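Local coordinates for protein ornithine carbamoyltransferase (Giardia intestinalis, PDB 3GRF) that probably transfers the carbamoyl group of carbamoyl phosphate to ornithine, giving citrulline, or runs that reaction in reverse within the arginine degradation pathway, at residues L21-L24 / I25-L29; D141-T144 / I145-F149. One frame throughout, in Å; residues are numbered along the deposited sequence.

Contact 1 (L21-L24 / I25-L29)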
loop_
_atom_site.group_PDB
_atom_site.type_symbol
_atom_site.label_atom_id
_atom_site.label_comp_id
_atom_site.label_asym_id
_atom_site.label_seq_id
_atom_site.Cartn_x
_atom_site.Cartn_y
_atom_site.Cartn_z
ATOM N N LEU A 21 -24.214 -14.935 -11.807
ATOM C CA LEU A 21 -23.706 -15.477 -10.540
ATOM C C LEU A 21 -23.084 -16.844 -10.741
ATOM O O LEU A 21 -22.053 -17.127 -10.178
ATOM C CB LEU A 21 -24.830 -15.565 -9.505
ATOM C CG LEU A 21 -24.478 -16.234 -8.184
ATOM C CD1 LEU A 21 -23.029 -15.819 -7.786
ATOM C CD2 LEU A 21 -25.544 -15.909 -7.040
ATOM N N ALA A 22 -23.708 -17.686 -11.575
ATOM C CA ALA A 22 -23.182 -19.019 -11.891
ATOM C C ALA A 22 -21.929 -18.988 -12.750
ATOM O O ALA A 22 -21.071 -19.844 -12.604
ATOM C CB ALA A 22 -24.260 -19.847 -12.566
ATOM N N TYR A 23 -21.838 -18.017 -13.660
ATOM C CA TYR A 23 -20.611 -17.749 -14.406
ATOM C C TYR A 23 -19.470 -17.308 -13.473
ATOM O O TYR A 23 -18.349 -17.768 -13.590
ATOM C CB TYR A 23 -20.875 -16.690 -15.486
ATOM C CG TYR A 23 -19.616 -16.187 -16.147
ATOM C CD1 TYR A 23 -19.064 -16.840 -17.242
ATOM C CD2 TYR A 23 -18.976 -15.075 -15.664
ATOM C CE1 TYR A 23 -17.883 -16.371 -17.833
ATOM C CE2 TYR A 23 -17.830 -14.601 -16.245
ATOM C CZ TYR A 23 -17.281 -15.260 -17.303
ATOM O OH TYR A 23 -16.144 -14.740 -17.842
ATOM N N LEU A 24 -19.761 -16.435 -12.516
ATOM C CA LEU A 24 -18.712 -15.925 -11.608
ATOM C C LEU A 24 -18.134 -17.041 -10.764
ATOM O O LEU A 24 -16.914 -17.097 -10.563
ATOM C CB LEU A 24 -19.259 -14.816 -10.738
ATOM C CG LEU A 24 -18.680 -13.414 -11.001
ATOM C CD1 LEU A 24 -18.007 -13.293 -12.357
ATOM C CD2 LEU A 24 -19.766 -12.432 -10.859
ATOM N N ILE A 25 -19.016 -17.951 -10.331
ATOM C CA ILE A 25 -18.666 -19.154 -9.531
ATOM C C ILE A 25 -17.721 -20.029 -10.328
ATOM O O ILE A 25 -16.637 -20.309 -9.884
ATOM C CB ILE A 25 -19.928 -19.949 -9.040
ATOM C CG1 ILE A 25 -20.607 -19.205 -7.871
ATOM C CG2 ILE A 25 -19.566 -21.337 -8.597
ATOM C CD1 ILE A 25 -22.116 -19.385 -7.771
ATOM N N ASP A 26 -18.110 -20.414 -11.530
ATOM C CA ASP A 26 -17.248 -21.203 -12.398
ATOM C C ASP A 26 -15.937 -20.518 -12.794
ATOM O O ASP A 26 -14.914 -21.178 -13.009
ATOM C CB ASP A 26 -18.016 -21.585 -13.659
ATOM C CG ASP A 26 -19.169 -22.482 -13.379
ATOM O OD1 ASP A 26 -19.096 -23.287 -12.422
ATOM O OD2 ASP A 26 -20.162 -22.384 -14.128
ATOM N N ARG A 27 -15.970 -19.194 -12.940
ATOM C CA ARG A 27 -14.743 -18.462 -13.276
ATOM C C ARG A 27 -13.800 -18.509 -12.040
ATOM O O ARG A 27 -12.611 -18.816 -12.139
ATOM C CB ARG A 27 -15.114 -17.044 -13.687
ATOM C CG ARG A 27 -13.971 -16.202 -14.142
ATOM C CD ARG A 27 -14.152 -15.955 -15.591
ATOM N NE ARG A 27 -13.175 -15.012 -16.103
ATOM C CZ ARG A 27 -12.646 -15.094 -17.311
ATOM N NH1 ARG A 27 -12.969 -16.099 -18.116
ATOM N NH2 ARG A 27 -11.765 -14.200 -17.689
ATOM N N ALA A 28 -14.358 -18.250 -10.865
ATOM C CA ALA A 28 -13.598 -18.338 -9.606
ATOM C C ALA A 28 -12.958 -19.708 -9.491
ATOM O O ALA A 28 -11.821 -19.836 -9.077
ATOM C CB ALA A 28 -14.535 -18.116 -8.399
ATOM N N LEU A 29 -13.742 -20.742 -9.794
ATOM C CA LEU A 29 -13.269 -22.124 -9.690
ATOM C C LEU A 29 -12.161 -22.400 -10.704
ATOM O O LEU A 29 -11.181 -23.110 -10.411
ATOM C CB LEU A 29 -14.430 -23.091 -9.905
ATOM C CG LEU A 29 -15.408 -23.315 -8.766
ATOM C CD1 LEU A 29 -16.574 -24.116 -9.323
ATOM C CD2 LEU A 29 -14.682 -24.027 -7.602
HETATM O O HOH W 1 -22.060 -22.363 -11.196
#
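Four successive i to i+4 backbone hydrogen bonds tie Leu-21 through Leu-24 to Ile-25 through Ala-28, from Ile-25 N to Leu-21 O (3.2 Å) at one end to Ala-28 N to Leu-24 O (2.8 Å) at the other, as an alpha-helix requires. This is the middle of helix 18-33, in the carbamoyl-phosphate-binding part of the transcarbamoylase fold, and its side chains pair one turn apart. On the buried side Leu-21 CD1 meets Ile-25 CD1 at 3.7 Å, the two side chains crossing at a slant; Leu-184 and Leu-185 of helix 173-185 continue this apolar patch, and Leu-24 packs on Phe-320 of helix 303-322.

A different pairing occupies the partly exposed side. Tyr-23 and Arg-27 run alongside each other in the same direction, both with CG anti to the backbone N (chi1 170° and -176°). A bend at chi2 of Arg-27 brings CD to 3.6 Å from Tyr-23 CZ, and the phenol oxygen lies over one face of the guanidinium. The ring and guanidinium planes are 18° apart, but this is packing without a hydrogen bond: Arg-27 NH2 instead makes a salt bridge to Asp-319.

Asp-26 turns its carboxylate back along the helix, and its OD1 forms a salt bridge with Lys-146. Besides accepting the backbone N-H of Asp-26, Ala-22 O takes a hydrogen bond from a water at 3.1 Å, and the same water donates a weak one to Asp-26 OD1 at 3.3 Å.

Contact 2 (D141-T144 / I145-F149); sequences DFMT and IKEKF
With chi1 of -63° for Phe-142 and -72° for Ile-145, CG of the first and CG1 of the second both lie anti to their own carbonyl carbons, and the two side chains run alongside each other in one direction. Ile-145 CD1 approaches the phenyl ring obliquely at CD2, 4.0 Å away, a modest apolar contact three residues apart on helix 135-151. This helix follows strand 125-127, an outermost strand of the four-stranded parallel sheet, and leads toward strand 164-167 of the five-stranded one, consistent with the interdomain helix of transcarbamoylases. It is regular here: Asp-141 O takes the N-H of Ile-145 at 2.8 Å, and the next three i to i+4 bonds follow without a break.

Around the helix from this pair, Thr-144 sends its methyl CG2 alongside Lys-148, whose CG is 4.2 Å from it and 3.2 Å from Thr-144 O. Lys-148 bends at chi2 (-63°) before running out to a salt bridge with Asp-305. Asn-309 ND2 joins two side chains of this helix, hydrogen-bonding both Thr-144 OG1, which also bonds Cys-140 O one turn back, and Glu-147 OE1, while Glu-147 OE2 forms a salt bridge with Lys-32.

Helix 18-33 packs on Phe-142 and Met-143, helix 303-322 lies against Met-143 and Thr-144, and strand 278-281, an outermost strand of the five-stranded parallel sheet within the chain, sets Met-280 against Asp-141, Thr-144 and Ile-145.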
loop_
_atom_site.group_PDB
_atom_site.type_symbol
_atom_site.label_atom_id
_atom_site.label_comp_id
_atom_site.label_asym_id
_atom_site.label_seq_id
_atom_site.Cartn_x
_atom_site.Cartn_y
_atom_site.Cartn_z
ATOM N N ASP A 141 -18.742 -17.935 -0.860
ATOM C CA ASP A 141 -19.514 -19.015 -0.235
ATOM C C ASP A 141 -20.198 -19.974 -1.205
ATOM O O ASP A 141 -20.050 -21.184 -1.101
ATOM C CB ASP A 141 -20.529 -18.375 0.684
ATOM C CG ASP A 141 -19.867 -17.613 1.819
ATOM O OD1 ASP A 141 -20.516 -16.750 2.464
ATOM O OD2 ASP A 141 -18.684 -17.895 2.061
ATOM N N PHE A 142 -20.901 -19.450 -2.198
ATOM C CA PHE A 142 -21.518 -20.364 -3.158
ATOM C C PHE A 142 -20.495 -21.112 -4.004
ATOM O O PHE A 142 -20.669 -22.289 -4.307
ATOM C CB PHE A 142 -22.576 -19.645 -3.982
ATOM C CG PHE A 142 -23.698 -19.148 -3.151
ATOM C CD1 PHE A 142 -23.817 -17.784 -2.862
ATOM C CD2 PHE A 142 -24.609 -20.045 -2.584
ATOM C CE1 PHE A 142 -24.842 -17.327 -2.089
ATOM C CE2 PHE A 142 -25.677 -19.572 -1.792
ATOM C CZ PHE A 142 -25.766 -18.212 -1.550
ATOM N N MET A 143 -19.401 -20.447 -4.333
ATOM C CA MET A 143 -18.243 -21.138 -4.892
ATOM C C MET A 143 -17.716 -22.286 -4.005
ATOM O O MET A 143 -17.404 -23.375 -4.502
ATOM C CB MET A 143 -17.154 -20.144 -5.186
ATOM C CG MET A 143 -15.833 -20.794 -5.696
ATOM S SD MET A 143 -14.331 -19.856 -5.134
ATOM C CE MET A 143 -13.088 -20.985 -5.740
ATOM N N THR A 144 -17.617 -22.044 -2.704
ATOM C CA THR A 144 -17.169 -23.043 -1.736
ATOM C C THR A 144 -18.163 -24.196 -1.672
ATOM O O THR A 144 -17.763 -25.365 -1.627
ATOM C CB THR A 144 -17.001 -22.401 -0.306
ATOM O OG1 THR A 144 -16.036 -21.338 -0.364
ATOM C CG2 THR A 144 -16.598 -23.463 0.740
ATOM N N ILE A 145 -19.461 -23.869 -1.662
ATOM C CA ILE A 145 -20.493 -24.900 -1.667
ATOM C C ILE A 145 -20.346 -25.751 -2.963
ATOM O O ILE A 145 -20.277 -26.974 -2.879
ATOM C CB ILE A 145 -21.922 -24.291 -1.512
ATOM C CG1 ILE A 145 -22.129 -23.797 -0.072
ATOM C CG2 ILE A 145 -23.059 -25.286 -1.882
ATOM C CD1 ILE A 145 -23.280 -22.736 0.080
ATOM N N LYS A 146 -20.240 -25.133 -4.138
ATOM C CA LYS A 146 -20.099 -25.948 -5.370
ATOM C C LYS A 146 -18.858 -26.812 -5.395
ATOM O O LYS A 146 -18.885 -27.953 -5.876
ATOM C CB LYS A 146 -20.108 -25.089 -6.654
ATOM C CG LYS A 146 -19.682 -25.944 -7.911
ATOM C CD LYS A 146 -20.123 -25.248 -9.195
ATOM C CE LYS A 146 -19.947 -26.157 -10.395
ATOM N NZ LYS A 146 -20.246 -25.296 -11.578
ATOM N N GLU A 147 -17.751 -26.225 -4.968
ATOM C CA GLU A 147 -16.460 -26.877 -4.831
ATOM C C GLU A 147 -16.509 -28.086 -3.933
ATOM O O GLU A 147 -16.099 -29.156 -4.311
ATOM C CB GLU A 147 -15.473 -25.897 -4.212
ATOM C CG GLU A 147 -14.045 -26.339 -4.334
ATOM C CD GLU A 147 -13.090 -25.343 -3.732
ATOM O OE1 GLU A 147 -13.388 -24.812 -2.645
ATOM O OE2 GLU A 147 -12.035 -25.101 -4.333
ATOM N N LYS A 148 -16.964 -27.891 -2.705
ATOM C CA LYS A 148 -17.062 -28.991 -1.747
ATOM C C LYS A 148 -17.933 -30.154 -2.229
ATOM O O LYS A 148 -17.468 -31.291 -2.260
ATOM C CB LYS A 148 -17.548 -28.497 -0.366
ATOM C CG LYS A 148 -16.555 -27.597 0.288
ATOM C CD LYS A 148 -15.235 -28.339 0.565
ATOM C CE LYS A 148 -14.051 -27.353 0.636
ATOM N NZ LYS A 148 -12.736 -28.042 0.846
ATOM N N PHE A 149 -19.179 -29.863 -2.613
ATOM C CA PHE A 149 -20.115 -30.906 -3.021
ATOM C C PHE A 149 -19.718 -31.606 -4.315
ATOM O O PHE A 149 -19.931 -32.798 -4.453
ATOM C CB PHE A 149 -21.528 -30.342 -3.065
ATOM C CG PHE A 149 -22.114 -30.143 -1.693
ATOM C CD1 PHE A 149 -22.361 -28.876 -1.210
ATOM C CD2 PHE A 149 -22.382 -31.235 -0.872
ATOM C CE1 PHE A 149 -22.915 -28.685 0.078
ATOM C CE2 PHE A 149 -22.926 -31.064 0.406
ATOM C CZ PHE A 149 -23.203 -29.777 0.890
#

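How the contacts relate
Contacts 1 and 2 are short runs of two neighbouring helices, 18-33 and 135-151, with centres about 10 Å apart, and they touch directly. Ala-28 CB packs on Met-143 SD at 3.7 Å and Ile-25 CD1 on Phe-142 CB at 3.8 Å, while the Asp-26 to Lys-146 salt bridge joins their partly exposed margins. Contact 1 is half buried, with Tyr-23 lying alongside Arg-27 on its more open side. Contact 2 is somewhat more buried: it reaches the five-stranded sheet, and polar groups such as Thr-144 OG1 are bonded inside the fold. Helix 303-322 packs against both.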